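Local coordinates for uncharacterized hypothetical protein (Parabacteroides merdae, PDB 4EI0) that is of unknown function but belongs to the DUF4466 family and pairs with a second copy of itself through short antiparallel backbone bridges in the crystal, at the interface of chains A and B. Sequence-based numbering; all coordinates share one arbitrary frame. Chains: chain A/B, uncharacterized hypothetical protein.

The interface of chains A and B. Residues chain A 74, 83-86, 103-105; chain B 74, 83-86, 103-105.
Strand 81-85 of each chain lies antiparallel to residues 103-105 of the other; this patch, part of a two-fold symmetric interface, hides 457 Å² summed over both chains, and the structure alone does not settle whether the dimer exists in solution. The backbone is clamped at both ends of the patch: A:Lys85 N donates to B:Asp104 O at 3.1 Å and B:Lys85 N to A:Asp104 O at 2.9 Å, both nearly straight and almost along the C=O axis. Between these hydrogen bonds the valines interlock. The A:Val84 side chain crosses B:Val103 and B:Val86 at about a right angle, and its CG1, anti to the backbone N (chi1 -178°), meets B:Val103 CG1 at 3.8 Å. A:Val84 CG2 points instead toward the phenol tip of B:Tyr74, 3.7 Å from B:Tyr74 CZ, while the B:Thr105 side chain runs alongside. On the two-fold axis the Tyr74 side chains cross at about a right angle in direction while their rings lie nearly parallel, offset face over face, A:Tyr74 CD2 and B:Tyr74 CD2 each over the other's rim, 4.0 Å apart. A:Lys85 NZ and B:Asp104 OD2 stay 5.4 Å apart, so any attraction is probably long-range. At the other end of the axis the Val103 branches press tightly, A:Val103 CG2 to B:Val103 CG2 at 3.4 Å. The A:Thr105 hydroxyl OG1, anti to its own backbone N (chi1 -173°), donates a hydrogen bond to B:Pro83 O at 3.3 Å, from above the carbonyl plane.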
loop_
_atom_site.group_PDB
_atom_site.type_symbol
_atom_site.label_atom_id
_atom_site.label_comp_id
_atom_site.label_asym_id
_atom_site.label_seq_id
_atom_site.Cartn_x
_atom_site.Cartn_y
_atom_site.Cartn_z
ATOM N N TYR A 74 1.341 3.233 3.315
ATOM C CA TYR A 74 1.652 2.106 2.416
ATOM C C TYR A 74 2.815 2.568 1.496
ATOM O O TYR A 74 3.127 3.749 1.457
ATOM C CB TYR A 74 0.397 1.670 1.621
ATOM C CG TYR A 74 -0.727 1.217 2.537
ATOM C CD1 TYR A 74 -0.677 0.003 3.175
ATOM C CD2 TYR A 74 -1.770 2.072 2.848
ATOM C CE1 TYR A 74 -1.678 -0.372 4.057
ATOM C CE2 TYR A 74 -2.781 1.701 3.742
ATOM C CZ TYR A 74 -2.738 0.472 4.322
ATOM O OH TYR A 74 -3.715 0.111 5.214
ATOM N N PRO A 83 0.024 7.845 1.961
ATOM C CA PRO A 83 -0.795 7.952 3.175
ATOM C C PRO A 83 -2.261 7.751 2.781
ATOM O O PRO A 83 -2.698 8.229 1.709
ATOM C CB PRO A 83 -0.553 9.374 3.665
ATOM C CG PRO A 83 -0.109 10.126 2.477
ATOM C CD PRO A 83 0.552 9.160 1.543
ATOM N N VAL A 84 -2.932 6.914 3.565
ATOM C CA VAL A 84 -4.344 6.591 3.378
ATOM C C VAL A 84 -5.009 6.814 4.756
ATOM O O VAL A 84 -4.595 6.231 5.770
ATOM C CB VAL A 84 -4.564 5.182 2.880
ATOM C CG1 VAL A 84 -6.058 4.953 2.671
ATOM C CG2 VAL A 84 -3.819 4.997 1.571
ATOM N N LYS A 85 -6.038 7.647 4.782
ATOM C CA LYS A 85 -6.625 8.087 6.046
ATOM C C LYS A 85 -7.615 7.042 6.541
ATOM O O LYS A 85 -8.784 7.059 6.195
ATOM C CB LYS A 85 -7.283 9.446 5.823
ATOM C CG LYS A 85 -8.069 10.035 6.975
ATOM C CD LYS A 85 -7.246 10.782 7.942
ATOM C CE LYS A 85 -8.147 11.442 8.981
ATOM N NZ LYS A 85 -7.898 12.897 8.894
ATOM N N VAL A 86 -7.106 6.102 7.312
ATOM C CA VAL A 86 -7.869 4.928 7.671
ATOM C C VAL A 86 -8.411 4.997 9.112
ATOM O O VAL A 86 -9.255 4.205 9.462
ATOM C CB VAL A 86 -7.084 3.598 7.480
ATOM C CG1 VAL A 86 -6.873 3.321 5.999
ATOM C CG2 VAL A 86 -5.853 3.533 8.402
ATOM N N VAL A 103 -11.912 2.799 8.490
ATOM C CA VAL A 103 -11.899 2.234 7.144
ATOM C C VAL A 103 -11.491 0.744 7.239
ATOM O O VAL A 103 -10.592 0.386 8.018
ATOM C CB VAL A 103 -10.880 3.011 6.287
ATOM C CG1 VAL A 103 -10.694 2.386 4.905
ATOM C CG2 VAL A 103 -11.254 4.497 6.208
ATOM N N ASP A 104 -12.145 -0.131 6.501
ATOM C CA ASP A 104 -11.780 -1.576 6.550
ATOM C C ASP A 104 -10.420 -1.801 5.865
ATOM O O ASP A 104 -10.224 -1.466 4.673
ATOM C CB ASP A 104 -12.782 -2.453 5.837
ATOM C CG ASP A 104 -14.032 -2.778 6.664
ATOM O OD1 ASP A 104 -14.154 -2.331 7.823
ATOM O OD2 ASP A 104 -14.922 -3.463 6.082
ATOM N N THR A 105 -9.502 -2.364 6.621
ATOM C CA THR A 105 -8.289 -2.895 6.084
ATOM C C THR A 105 -7.770 -4.068 6.903
ATOM O O THR A 105 -7.943 -4.092 8.135
ATOM C CB THR A 105 -7.191 -1.830 5.957
ATOM O OG1 THR A 105 -6.060 -2.420 5.261
ATOM C CG2 THR A 105 -6.847 -1.221 7.286
ATOM N N TYR B 74 -2.999 -2.201 -2.330
ATOM C CA TYR B 74 -1.642 -1.765 -2.101
ATOM C C TYR B 74 -0.789 -3.064 -1.956
ATOM O O TYR B 74 -1.333 -4.143 -1.783
ATOM C CB TYR B 74 -1.562 -0.839 -0.834
ATOM C CG TYR B 74 -2.404 0.423 -0.984
ATOM C CD1 TYR B 74 -1.993 1.457 -1.824
ATOM C CD2 TYR B 74 -3.628 0.536 -0.369
ATOM C CE1 TYR B 74 -2.762 2.586 -2.004
ATOM C CE2 TYR B 74 -4.406 1.663 -0.549
ATOM C CZ TYR B 74 -3.951 2.694 -1.347
ATOM O OH TYR B 74 -4.794 3.754 -1.612
ATOM N N PRO B 83 -5.813 -5.065 0.544
ATOM C CA PRO B 83 -7.004 -4.336 0.199
ATOM C C PRO B 83 -7.383 -3.348 1.339
ATOM O O PRO B 83 -7.327 -3.717 2.521
ATOM C CB PRO B 83 -8.056 -5.428 0.032
ATOM C CG PRO B 83 -7.591 -6.533 0.871
ATOM C CD PRO B 83 -6.106 -6.463 0.932
ATOM N N VAL B 84 -7.690 -2.121 0.938
ATOM C CA VAL B 84 -8.129 -1.046 1.826
ATOM C C VAL B 84 -9.382 -0.481 1.191
ATOM O O VAL B 84 -9.396 -0.075 0.003
ATOM C CB VAL B 84 -7.050 0.062 1.994
ATOM C CG1 VAL B 84 -7.594 1.191 2.893
ATOM C CG2 VAL B 84 -5.762 -0.534 2.507
ATOM N N LYS B 85 -10.464 -0.448 1.932
ATOM C CA LYS B 85 -11.799 -0.088 1.329
ATOM C C LYS B 85 -11.927 1.426 1.281
ATOM O O LYS B 85 -12.391 2.066 2.205
ATOM C CB LYS B 85 -12.968 -0.731 2.106
ATOM C CG LYS B 85 -14.373 -0.487 1.517
ATOM C CD LYS B 85 -15.273 -1.717 1.521
ATOM C CE LYS B 85 -16.747 -1.369 1.247
ATOM N NZ LYS B 85 -17.735 -2.063 2.132
ATOM N N VAL B 86 -11.537 1.993 0.147
ATOM C CA VAL B 86 -11.401 3.437 0.018
ATOM C C VAL B 86 -12.539 4.075 -0.753
ATOM O O VAL B 86 -12.641 5.296 -0.816
ATOM C CB VAL B 86 -10.061 3.819 -0.643
ATOM C CG1 VAL B 86 -8.857 3.446 0.254
ATOM C CG2 VAL B 86 -9.949 3.183 -1.995
ATOM N N VAL B 103 -12.511 7.874 1.055
ATOM C CA VAL B 103 -11.354 7.921 1.976
ATOM C C VAL B 103 -10.312 8.798 1.328
ATOM O O VAL B 103 -10.088 8.725 0.081
ATOM C CB VAL B 103 -10.812 6.504 2.295
ATOM C CG1 VAL B 103 -9.470 6.535 3.070
ATOM C CG2 VAL B 103 -11.850 5.674 3.093
ATOM N N ASP B 104 -9.632 9.621 2.127
ATOM C CA ASP B 104 -8.590 10.473 1.559
ATOM C C ASP B 104 -7.387 9.581 1.196
ATOM O O ASP B 104 -6.776 8.916 2.082
ATOM C CB ASP B 104 -8.055 11.519 2.545
ATOM C CG ASP B 104 -9.013 12.668 2.771
ATOM O OD1 ASP B 104 -10.084 12.709 2.120
ATOM O OD2 ASP B 104 -8.667 13.540 3.614
ATOM N N THR B 105 -7.016 9.637 -0.078
ATOM C CA THR B 105 -5.757 9.081 -0.485
ATOM C C THR B 105 -5.225 9.775 -1.700
ATOM O O THR B 105 -5.981 10.260 -2.539
ATOM C CB THR B 105 -5.875 7.572 -0.750
ATOM O OG1 THR B 105 -4.564 7.062 -1.009
ATOM C CG2 THR B 105 -6.830 7.312 -1.871
#